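Local coordinates for protein PmoD (Methylocystis sp. ATCC 49242, PDB 6CPD) that binds copper(I) through a cupredoxin-like periplasmic domain and probably takes part in copper handling in a methane-oxidising bacterium, at residues 36-45 and 91-102; 52-62 and 104-114. One frame throughout, in Å; residues are numbered along the deposited sequence.

Interaction 1. Residues 36-45 and 91-102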
loop_
_atom_site.group_PDB
_atom_site.type_symbol
_atom_site.label_atom_id
_atom_site.label_comp_id
_atom_site.label_asym_id
_atom_site.label_seq_id
_atom_site.Cartn_x
_atom_site.Cartn_y
_atom_site.Cartn_z
ATOM N N THR B 36 16.117 7.657 -9.817
ATOM C CA THR B 36 15.614 8.433 -10.933
ATOM C C THR B 36 15.627 7.496 -12.135
ATOM O O THR B 36 16.278 6.451 -12.098
ATOM C CB THR B 36 16.452 9.705 -11.184
ATOM O OG1 THR B 36 17.835 9.363 -11.184
ATOM C CG2 THR B 36 16.212 10.724 -10.069
ATOM N N GLY B 37 14.868 7.817 -13.171
ATOM C CA GLY B 37 14.943 7.020 -14.378
ATOM C C GLY B 37 13.625 6.351 -14.715
ATOM O O GLY B 37 12.559 6.730 -14.195
ATOM N N ARG B 38 13.726 5.316 -15.549
ATOM C CA ARG B 38 12.568 4.609 -16.088
ATOM C C ARG B 38 11.733 3.993 -14.985
ATOM O O ARG B 38 12.201 3.153 -14.220
ATOM C CB ARG B 38 13.000 3.514 -17.065
ATOM C CG ARG B 38 11.862 2.669 -17.638
ATOM C CD ARG B 38 12.258 2.061 -18.981
ATOM N NE ARG B 38 13.395 1.148 -18.854
ATOM C CZ ARG B 38 13.326 -0.175 -19.034
ATOM N NH1 ARG B 38 12.179 -0.745 -19.371
ATOM N NH2 ARG B 38 14.409 -0.931 -18.886
ATOM N N THR B 39 10.480 4.401 -14.919
ATOM C CA THR B 39 9.627 3.936 -13.840
ATOM C C THR B 39 8.299 3.490 -14.408
ATOM O O THR B 39 7.679 4.213 -15.186
ATOM C CB THR B 39 9.437 5.047 -12.799
ATOM O OG1 THR B 39 10.725 5.500 -12.377
ATOM C CG2 THR B 39 8.659 4.541 -11.597
ATOM N N ILE B 40 7.860 2.293 -14.016
ATOM C CA ILE B 40 6.587 1.794 -14.467
ATOM C C ILE B 40 5.665 1.678 -13.274
ATOM O O ILE B 40 6.017 1.047 -12.282
ATOM C CB ILE B 40 6.731 0.432 -15.163
ATOM C CG1 ILE B 40 7.593 0.587 -16.418
ATOM C CG2 ILE B 40 5.347 -0.166 -15.476
ATOM C CD1 ILE B 40 8.014 -0.736 -17.029
ATOM N N MET B 41 4.489 2.287 -13.380
ATOM C CA MET B 41 3.466 2.156 -12.345
ATOM C C MET B 41 2.270 1.374 -12.854
ATOM O O MET B 41 1.633 1.780 -13.831
ATOM C CB MET B 41 3.025 3.534 -11.861
ATOM C CG MET B 41 4.201 4.405 -11.415
ATOM S SD MET B 41 3.650 5.947 -10.662
ATOM C CE MET B 41 2.168 5.357 -9.855
ATOM N N ALA B 42 1.969 0.262 -12.184
ATOM C CA ALA B 42 0.858 -0.599 -12.568
ATOM C C ALA B 42 -0.311 -0.464 -11.592
ATOM O O ALA B 42 -0.119 -0.534 -10.374
ATOM C CB ALA B 42 1.320 -2.049 -12.646
ATOM N N PHE B 43 -1.510 -0.287 -12.147
ATOM C CA PHE B 43 -2.738 -0.055 -11.383
ATOM C C PHE B 43 -3.673 -1.250 -11.552
ATOM O O PHE B 43 -3.859 -1.747 -12.663
ATOM C CB PHE B 43 -3.429 1.233 -11.844
ATOM C CG PHE B 43 -2.620 2.475 -11.600
ATOM C CD1 PHE B 43 -1.601 2.831 -12.466
ATOM C CD2 PHE B 43 -2.871 3.277 -10.503
ATOM C CE1 PHE B 43 -0.843 3.964 -12.232
ATOM C CE2 PHE B 43 -2.123 4.409 -10.265
ATOM C CZ PHE B 43 -1.109 4.757 -11.138
ATOM N N ASP B 44 -4.243 -1.710 -10.443
ATOM C CA ASP B 44 -5.168 -2.840 -10.445
ATOM C C ASP B 44 -6.423 -2.397 -9.674
ATOM O O ASP B 44 -6.414 -2.298 -8.448
ATOM C CB ASP B 44 -4.533 -4.065 -9.771
ATOM C CG ASP B 44 -5.465 -5.287 -9.725
ATOM O OD1 ASP B 44 -6.680 -5.176 -10.013
ATOM O OD2 ASP B 44 -4.981 -6.367 -9.320
ATOM N N ILE B 45 -7.506 -2.165 -10.389
ATOM C CA ILE B 45 -8.731 -1.685 -9.778
ATOM C C ILE B 45 -9.484 -2.815 -9.081
ATOM O O ILE B 45 -9.877 -3.782 -9.733
ATOM C CB ILE B 45 -9.631 -1.042 -10.842
ATOM C CG1 ILE B 45 -8.883 0.121 -11.519
ATOM C CG2 ILE B 45 -10.920 -0.592 -10.218
ATOM C CD1 ILE B 45 -9.544 0.602 -12.807
ATOM N N GLY B 91 -9.720 -3.520 -16.020
ATOM C CA GLY B 91 -9.501 -3.264 -14.605
ATOM C C GLY B 91 -8.054 -2.968 -14.263
ATOM O O GLY B 91 -7.722 -2.706 -13.108
ATOM N N THR B 92 -7.175 -3.065 -15.256
ATOM C CA THR B 92 -5.750 -2.884 -15.012
ATOM C C THR B 92 -5.153 -1.977 -16.075
ATOM O O THR B 92 -5.661 -1.907 -17.194
ATOM C CB THR B 92 -4.978 -4.232 -15.014
ATOM O OG1 THR B 92 -5.084 -4.853 -16.304
ATOM C CG2 THR B 92 -5.517 -5.177 -13.950
ATOM N N PHE B 93 -4.085 -1.270 -15.719
ATOM C CA PHE B 93 -3.322 -0.506 -16.714
ATOM C C PHE B 93 -1.967 -0.134 -16.136
ATOM O O PHE B 93 -1.772 -0.179 -14.923
ATOM C CB PHE B 93 -4.086 0.746 -17.188
ATOM C CG PHE B 93 -4.314 1.792 -16.111
ATOM C CD1 PHE B 93 -5.347 1.658 -15.196
ATOM C CD2 PHE B 93 -3.517 2.925 -16.046
ATOM C CE1 PHE B 93 -5.569 2.627 -14.231
ATOM C CE2 PHE B 93 -3.732 3.896 -15.081
ATOM C CZ PHE B 93 -4.753 3.747 -14.172
ATOM N N SER B 94 -1.034 0.233 -17.007
ATOM C CA SER B 94 0.288 0.660 -16.568
ATOM C C SER B 94 0.626 2.000 -17.197
ATOM O O SER B 94 0.138 2.317 -18.282
ATOM C CB SER B 94 1.363 -0.362 -16.952
ATOM O OG SER B 94 1.213 -1.585 -16.247
ATOM N N VAL B 95 1.446 2.783 -16.501
ATOM C CA VAL B 95 2.011 4.000 -17.063
ATOM C C VAL B 95 3.522 3.915 -16.873
ATOM O O VAL B 95 4.012 3.283 -15.929
ATOM C CB VAL B 95 1.443 5.289 -16.414
ATOM C CG1 VAL B 95 -0.033 5.129 -16.134
ATOM C CG2 VAL B 95 2.170 5.620 -15.148
ATOM N N GLU B 96 4.255 4.468 -17.829
ATOM C CA GLU B 96 5.698 4.491 -17.764
ATOM C C GLU B 96 6.153 5.932 -17.811
ATOM O O GLU B 96 5.593 6.734 -18.553
ATOM C CB GLU B 96 6.312 3.679 -18.916
ATOM C CG GLU B 96 7.841 3.668 -18.948
ATOM C CD GLU B 96 8.453 4.880 -19.650
ATOM O OE1 GLU B 96 7.732 5.581 -20.391
ATOM O OE2 GLU B 96 9.664 5.132 -19.451
ATOM N N HIS B 97 7.152 6.270 -17.012
ATOM C CA HIS B 97 7.658 7.634 -17.015
ATOM C C HIS B 97 9.119 7.658 -16.587
ATOM O O HIS B 97 9.522 6.929 -15.677
ATOM C CB HIS B 97 6.820 8.524 -16.086
ATOM C CG HIS B 97 7.197 9.973 -16.148
ATOM N ND1 HIS B 97 7.029 10.735 -17.281
ATOM C CD2 HIS B 97 7.761 10.791 -15.225
ATOM C CE1 HIS B 97 7.460 11.965 -17.057
ATOM N NE2 HIS B 97 7.914 12.022 -15.815
ATOM N N ASN B 98 9.918 8.485 -17.244
ATOM C CA ASN B 98 11.263 8.733 -16.760
ATOM C C ASN B 98 11.235 9.892 -15.781
ATOM O O ASN B 98 11.049 11.037 -16.178
ATOM C CB ASN B 98 12.221 9.039 -17.916
ATOM C CG ASN B 98 13.674 9.140 -17.462
ATOM O OD1 ASN B 98 14.372 8.133 -17.353
ATOM N ND2 ASN B 98 14.139 10.367 -17.221
ATOM N N PHE B 99 11.399 9.583 -14.498
ATOM C CA PHE B 99 11.540 10.619 -13.492
ATOM C C PHE B 99 12.987 11.068 -13.494
ATOM O O PHE B 99 13.857 10.365 -12.990
ATOM C CB PHE B 99 11.128 10.125 -12.105
ATOM C CG PHE B 99 9.645 9.917 -11.947
ATOM C CD1 PHE B 99 8.844 10.932 -11.443
ATOM C CD2 PHE B 99 9.051 8.704 -12.291
ATOM C CE1 PHE B 99 7.478 10.749 -11.292
ATOM C CE2 PHE B 99 7.677 8.518 -12.150
ATOM C CZ PHE B 99 6.891 9.551 -11.645
ATOM N N ALA B 100 13.240 12.240 -14.064
ATOM C CA ALA B 100 14.606 12.756 -14.166
ATOM C C ALA B 100 15.064 13.387 -12.852
ATOM O O ALA B 100 16.261 13.554 -12.627
ATOM C CB ALA B 100 14.710 13.765 -15.298
ATOM N N ASN B 101 14.105 13.725 -11.987
ATOM C CA ASN B 101 14.405 14.471 -10.767
ATOM C C ASN B 101 13.911 13.833 -9.484
ATOM O O ASN B 101 12.774 13.380 -9.401
ATOM C CB ASN B 101 13.810 15.870 -10.875
ATOM C CG ASN B 101 14.250 16.584 -12.130
ATOM O OD1 ASN B 101 13.505 16.659 -13.104
ATOM N ND2 ASN B 101 15.468 17.094 -12.123
ATOM N N ASN B 102 14.761 13.820 -8.469
ATOM C CA ASN B 102 14.313 13.454 -7.140
ATOM C C ASN B 102 13.282 14.474 -6.612
ATOM O O ASN B 102 13.275 15.629 -7.039
ATOM C CB ASN B 102 15.508 13.347 -6.202
ATOM C CG ASN B 102 16.230 14.670 -6.031
ATOM O OD1 ASN B 102 16.857 15.179 -6.967
ATOM N ND2 ASN B 102 16.164 15.222 -4.827
#
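The Phe43 and Phe93 rings, from a hydrogen-bonded antiparallel pair, lie in nearly parallel planes, 6° apart, slid so far that they barely overlap. What lies over one face of the Phe93 ring is mainly the Phe43 methylene: Phe43 CB sits 3.8 Å from the Phe93 ring centroid, a CH-pi contact. Phe93 O lies at the edge of the Phe43 ring, in its plane. The first torsion of Phe93, CG between the backbone N and the carbonyl carbon (chi1 65°), turns its ring over the neighbouring strand. The Phe93 ring also stacks with Tyr88. Farther along, the Phe99 ring carries His97 CD2 over the centre of one face, while Thr39 OG1 comes to its edge, 3.6 Å from Phe99 CD2. Thr39 OG1 donates to Gly37 O at 2.9 Å; Phe99 N reaches the same oxygen from the opposite face of the carbonyl plane, so two bonds grip it. The backbone ladder runs from Gly37 N to Phe99 O, 2.7 Å, as far as Ile45 N to Gly91 O, 2.8 Å. Beside the rings, Val95 CG2 packs on Met41 CB at 4.0 Å. On the other face of the sheet, Glu96 OE2 lies beside the Arg38 methylene CG, 3.8 Å away, and not at the guanidinium, which forms a salt bridge with Asp23. Replacing Phe93 with alanine would probably uncover the Phe43 methylene and leave Tyr88 without its stacking partner. The chemistry is thus divided: Met41, Phe43, Val95 and Phe99 give one face an apolar surface, whereas the other is largely polar, with Arg38, Ser94, Glu96 and Asn98 beside Ile40 and Ala42.

Interaction 2. Residues 52-62 and 104-114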
loop_
_atom_site.group_PDB
_atom_site.type_symbol
_atom_site.label_atom_id
_atom_site.label_comp_id
_atom_site.label_asym_id
_atom_site.label_seq_id
_atom_site.Cartn_x
_atom_site.Cartn_y
_atom_site.Cartn_z
ATOM N N ASP B 52 -16.289 0.498 -15.542
ATOM C CA ASP B 52 -17.175 1.202 -16.458
ATOM C C ASP B 52 -17.123 2.703 -16.149
ATOM O O ASP B 52 -17.918 3.477 -16.676
ATOM C CB ASP B 52 -18.601 0.652 -16.339
ATOM C CG ASP B 52 -19.421 0.840 -17.607
ATOM O OD1 ASP B 52 -19.234 1.849 -18.315
ATOM O OD2 ASP B 52 -20.260 -0.041 -17.900
ATOM N N LEU B 53 -16.213 3.098 -15.255
ATOM C CA LEU B 53 -16.098 4.494 -14.820
ATOM C C LEU B 53 -14.871 5.184 -15.401
ATOM O O LEU B 53 -13.762 4.650 -15.324
ATOM C CB LEU B 53 -16.036 4.601 -13.300
ATOM C CG LEU B 53 -17.262 4.192 -12.492
ATOM C CD1 LEU B 53 -17.014 4.536 -11.027
ATOM C CD2 LEU B 53 -18.487 4.902 -13.018
ATOM N N PRO B 54 -15.070 6.383 -15.965
ATOM C CA PRO B 54 -13.952 7.183 -16.457
ATOM C C PRO B 54 -12.947 7.437 -15.342
ATOM O O PRO B 54 -13.326 7.832 -14.238
ATOM C CB PRO B 54 -14.620 8.482 -16.932
ATOM C CG PRO B 54 -16.036 8.087 -17.253
ATOM C CD PRO B 54 -16.371 7.030 -16.226
ATOM N N LEU B 55 -11.682 7.170 -15.633
ATOM C CA LEU B 55 -10.621 7.344 -14.663
ATOM C C LEU B 55 -9.487 8.166 -15.283
ATOM O O LEU B 55 -8.938 7.824 -16.332
ATOM C CB LEU B 55 -10.140 5.976 -14.181
ATOM C CG LEU B 55 -9.072 5.824 -13.102
ATOM C CD1 LEU B 55 -9.197 4.432 -12.496
ATOM C CD2 LEU B 55 -7.674 6.018 -13.668
ATOM N N GLU B 56 -9.151 9.265 -14.629
ATOM C CA GLU B 56 -8.095 10.146 -15.100
ATOM C C GLU B 56 -6.915 10.084 -14.135
ATOM O O GLU B 56 -7.105 9.970 -12.921
ATOM C CB GLU B 56 -8.616 11.576 -15.219
ATOM C CG GLU B 56 -7.536 12.622 -15.434
ATOM C CD GLU B 56 -8.053 14.050 -15.304
ATOM O OE1 GLU B 56 -9.160 14.247 -14.759
ATOM O OE2 GLU B 56 -7.339 14.983 -15.738
ATOM N N LEU B 57 -5.698 10.144 -14.663
ATOM C CA LEU B 57 -4.522 10.182 -13.794
ATOM C C LEU B 57 -3.655 11.381 -14.147
ATOM O O LEU B 57 -3.321 11.589 -15.309
ATOM C CB LEU B 57 -3.696 8.889 -13.910
ATOM C CG LEU B 57 -2.321 8.915 -13.212
ATOM C CD1 LEU B 57 -2.418 8.912 -11.676
ATOM C CD2 LEU B 57 -1.423 7.775 -13.705
ATOM N N ARG B 58 -3.305 12.165 -13.140
ATOM C CA ARG B 58 -2.328 13.227 -13.303
ATOM C C ARG B 58 -1.295 13.137 -12.208
ATOM O O ARG B 58 -1.631 13.162 -11.026
ATOM C CB ARG B 58 -3.005 14.595 -13.313
ATOM C CG ARG B 58 -2.002 15.743 -13.433
ATOM C CD ARG B 58 -2.666 17.085 -13.310
ATOM N NE ARG B 58 -3.209 17.497 -14.601
ATOM C CZ ARG B 58 -4.347 18.151 -14.767
ATOM N NH1 ARG B 58 -5.090 18.452 -13.718
ATOM N NH2 ARG B 58 -4.746 18.486 -15.980
ATOM N N ILE B 59 -0.031 13.025 -12.590
ATOM C CA ILE B 59 1.024 13.034 -11.583
ATOM C C ILE B 59 1.652 14.421 -11.576
ATOM O O ILE B 59 2.079 14.920 -12.613
ATOM C CB ILE B 59 2.081 11.951 -11.863
ATOM C CG1 ILE B 59 1.440 10.564 -11.794
ATOM C CG2 ILE B 59 3.252 12.055 -10.854
ATOM C CD1 ILE B 59 2.411 9.433 -12.121
ATOM N N ILE B 60 1.663 15.057 -10.412
ATOM C CA ILE B 60 2.237 16.398 -10.290
ATOM C C ILE B 60 3.399 16.428 -9.314
ATOM O O ILE B 60 3.501 15.598 -8.399
ATOM C CB ILE B 60 1.202 17.437 -9.798
ATOM C CG1 ILE B 60 0.684 17.046 -8.406
ATOM C CG2 ILE B 60 0.034 17.562 -10.785
ATOM C CD1 ILE B 60 -0.156 18.120 -7.745
ATOM N N ARG B 61 4.277 17.401 -9.519
ATOM C CA ARG B 61 5.235 17.776 -8.497
ATOM C C ARG B 61 4.425 18.323 -7.331
ATOM O O ARG B 61 3.474 19.087 -7.525
ATOM C CB ARG B 61 6.233 18.814 -9.050
ATOM C CG ARG B 61 7.025 18.241 -10.233
ATOM C CD ARG B 61 7.879 19.262 -10.953
ATOM N NE ARG B 61 7.112 20.138 -11.838
ATOM C CZ ARG B 61 6.755 19.843 -13.086
ATOM N NH1 ARG B 61 7.075 18.671 -13.626
ATOM N NH2 ARG B 61 6.072 20.728 -13.803
ATOM N N ASP B 62 4.772 17.895 -6.123
ATOM C CA ASP B 62 4.062 18.307 -4.923
ATOM C C ASP B 62 4.445 19.758 -4.589
ATOM O O ASP B 62 5.610 20.028 -4.332
ATOM C CB ASP B 62 4.417 17.377 -3.756
ATOM C CG ASP B 62 3.497 17.566 -2.540
ATOM O OD1 ASP B 62 2.885 18.652 -2.391
ATOM O OD2 ASP B 62 3.398 16.617 -1.724
ATOM N N HIS B 104 9.236 15.107 -4.159
ATOM C CA HIS B 104 7.917 14.614 -3.772
ATOM C C HIS B 104 6.942 14.803 -4.907
ATOM O O HIS B 104 6.930 15.863 -5.550
ATOM C CB HIS B 104 7.360 15.349 -2.547
ATOM C CG HIS B 104 8.133 15.126 -1.290
ATOM N ND1 HIS B 104 9.122 15.985 -0.859
ATOM C CD2 HIS B 104 8.043 14.152 -0.355
ATOM C CE1 HIS B 104 9.608 15.547 0.287
ATOM N NE2 HIS B 104 8.975 14.432 0.612
ATOM N N TYR B 105 6.107 13.789 -5.118
ATOM C CA TYR B 105 5.136 13.803 -6.192
ATOM C C TYR B 105 3.781 13.385 -5.654
ATOM O O TYR B 105 3.680 12.776 -4.582
ATOM C CB TYR B 105 5.557 12.871 -7.344
ATOM C CG TYR B 105 6.824 13.316 -8.017
ATOM C CD1 TYR B 105 8.061 12.951 -7.510
ATOM C CD2 TYR B 105 6.787 14.126 -9.141
ATOM C CE1 TYR B 105 9.243 13.377 -8.126
ATOM C CE2 TYR B 105 7.950 14.550 -9.757
ATOM C CZ TYR B 105 9.172 14.171 -9.252
ATOM O OH TYR B 105 10.324 14.608 -9.879
ATOM N N ILE B 106 2.738 13.722 -6.399
ATOM C CA ILE B 106 1.396 13.305 -6.045
ATOM C C ILE B 106 0.714 12.732 -7.276
ATOM O O ILE B 106 0.668 13.391 -8.316
ATOM C CB ILE B 106 0.545 14.477 -5.505
ATOM C CG1 ILE B 106 1.269 15.208 -4.365
ATOM C CG2 ILE B 106 -0.848 13.965 -5.102
ATOM C CD1 ILE B 106 0.472 16.313 -3.715
ATOM N N GLY B 107 0.187 11.518 -7.170
ATOM C CA GLY B 107 -0.631 10.987 -8.239
ATOM C C GLY B 107 -2.072 11.332 -7.913
ATOM O O GLY B 107 -2.582 10.961 -6.854
ATOM N N LEU B 108 -2.712 12.084 -8.801
ATOM C CA LEU B 108 -4.116 12.443 -8.638
ATOM C C LEU B 108 -4.990 11.552 -9.502
ATOM O O LEU B 108 -4.931 11.638 -10.728
ATOM C CB LEU B 108 -4.358 13.900 -9.020
ATOM C CG LEU B 108 -3.557 14.921 -8.236
ATOM C CD1 LEU B 108 -3.751 16.319 -8.821
ATOM C CD2 LEU B 108 -4.007 14.861 -6.801
ATOM N N VAL B 109 -5.792 10.708 -8.874
ATOM C CA VAL B 109 -6.692 9.826 -9.607
ATOM C C VAL B 109 -8.095 10.398 -9.514
ATOM O O VAL B 109 -8.643 10.556 -8.427
ATOM C CB VAL B 109 -6.697 8.389 -9.057
ATOM C CG1 VAL B 109 -7.656 7.520 -9.871
ATOM C CG2 VAL B 109 -5.284 7.796 -9.060
ATOM N N THR B 110 -8.672 10.727 -10.655
ATOM C CA THR B 110 -9.992 11.315 -10.661
ATOM C C THR B 110 -10.984 10.360 -11.300
ATOM O O THR B 110 -10.797 9.939 -12.438
ATOM C CB THR B 110 -10.000 12.654 -11.417
ATOM O OG1 THR B 110 -8.964 13.495 -10.896
ATOM C CG2 THR B 110 -11.358 13.349 -11.269
ATOM N N LEU B 111 -12.026 10.013 -10.551
ATOM C CA LEU B 111 -13.091 9.172 -11.069
ATOM C C LEU B 111 -14.316 9.993 -11.377
ATOM O O LEU B 111 -14.684 10.889 -10.624
ATOM C CB LEU B 111 -13.489 8.083 -10.084
ATOM C CG LEU B 111 -12.608 6.875 -9.835
ATOM C CD1 LEU B 111 -13.422 5.972 -8.956
ATOM C CD2 LEU B 111 -12.257 6.180 -11.138
ATOM N N THR B 112 -14.988 9.648 -12.456
ATOM C CA THR B 112 -16.239 10.294 -12.732
ATOM C C THR B 112 -17.342 9.295 -12.425
ATOM O O THR B 112 -17.468 8.273 -13.104
ATOM C CB THR B 112 -16.339 10.763 -14.197
ATOM O OG1 THR B 112 -15.189 11.549 -14.538
ATOM C CG2 THR B 112 -17.602 11.575 -14.402
ATOM N N ARG B 113 -18.122 9.581 -11.386
ATOM C CA ARG B 113 -19.276 8.760 -11.087
ATOM C C ARG B 113 -20.183 9.025 -12.271
ATOM O O ARG B 113 -20.062 10.067 -12.911
ATOM C CB ARG B 113 -19.943 9.159 -9.770
ATOM C CG ARG B 113 -19.116 8.920 -8.521
ATOM C CD ARG B 113 -19.140 7.473 -8.106
ATOM N NE ARG B 113 -18.173 7.229 -7.044
ATOM C CZ ARG B 113 -18.055 6.078 -6.396
ATOM N NH1 ARG B 113 -18.846 5.065 -6.717
ATOM N NH2 ARG B 113 -17.143 5.937 -5.440
ATOM N N GLU B 114 -21.124 8.146 -12.565
ATOM C CA GLU B 114 -21.935 8.446 -13.732
ATOM C C GLU B 114 -23.227 9.114 -13.298
ATOM O O GLU B 114 -24.178 9.265 -14.064
ATOM C CB GLU B 114 -22.113 7.215 -14.609
ATOM C CG GLU B 114 -20.732 6.880 -15.228
ATOM C CD GLU B 114 -20.724 5.799 -16.305
ATOM O OE1 GLU B 114 -21.357 4.734 -16.124
ATOM O OE2 GLU B 114 -20.041 6.023 -17.336
HETATM O O HOH W 1 -12.436 10.603 -14.797
HETATM O O HOH W 2 4.175 13.880 -1.984
HETATM O O HOH W 3 8.329 19.011 -5.244
#
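Leu55, Leu57 and Ile59 meet Val109, Leu111 and the backbone of Gly107 on one face of this antiparallel pair. Leu111 CD2 presses against Leu55 CB at 3.7 Å, and Val109 divides its branches, CG1 lying 3.9 Å from Leu55 CG and CG2 touching Leu57 CD1. Where Gly107 has no side chain, Ile59 CG1 rests 4.1 Å from Gly107 CA. The other face holds a second apolar patch: Ile60 CG1, held between its own N and carbonyl carbon (chi1 61°), leans on Ile106 CB at 3.9 Å, and Leu108 lies just beyond. Backbone bonds join the strands from Pro54 to Asp62, the Leu108 N to Arg58 O link being 2.7 Å long. Among the polar side chains, Glu56 lies alongside Thr110, pointing the same way, yet each bonds elsewhere, Glu56 to His82 and Thr110 to Thr120; Arg58 forms a salt bridge with Glu72. The Asp62 carboxylate lies against Ile106 CD1, 3.5 Å from Asp62 CG; its OD1 accepts from Leu64 N. A water donates to Asp62 OD2 and to Tyr105 O, 2.9 Å from each, tying the side chain to the facing strand. At the far end, Leu53 CD2 covers Thr112 O, a buried oxygen with no polar partner in the model. The carboxylates of Asp52 and the poorly ordered Glu114 appear to come close there; Lys87 offers both only a long, weak ion pair. Flanked by strands 79-86 and 118-127, the two segments form the middle of one sheet of a cupredoxin-like beta-sandwich, with Leu55, Leu57 and Ile59 packed against strand 37-45 in the core.

Interactions 1 and 2 belong to the two facing sheets of the sandwich, their centres about 13 Å apart, and their apolar faces close on each other. Phe93 CZ lies 3.7 Å from Leu55 CD2, Val95 CG1 is 3.9 Å from Leu57 CD2, and Ile45 CD1 is 3.9 Å from Leu55 CD1; at the other end the Phe99 and Tyr105 rings meet edge-to-face. The chain passes from 37-45 to 55-61 and later from 92-99 to 103-112, so each strand of interaction 1 is followed by one of interaction 2. Copper (I), bound by Met7 and Met9, is about 13 Å from the side chains of both Phe43 and Val109, so neither contact supplies a copper ligand.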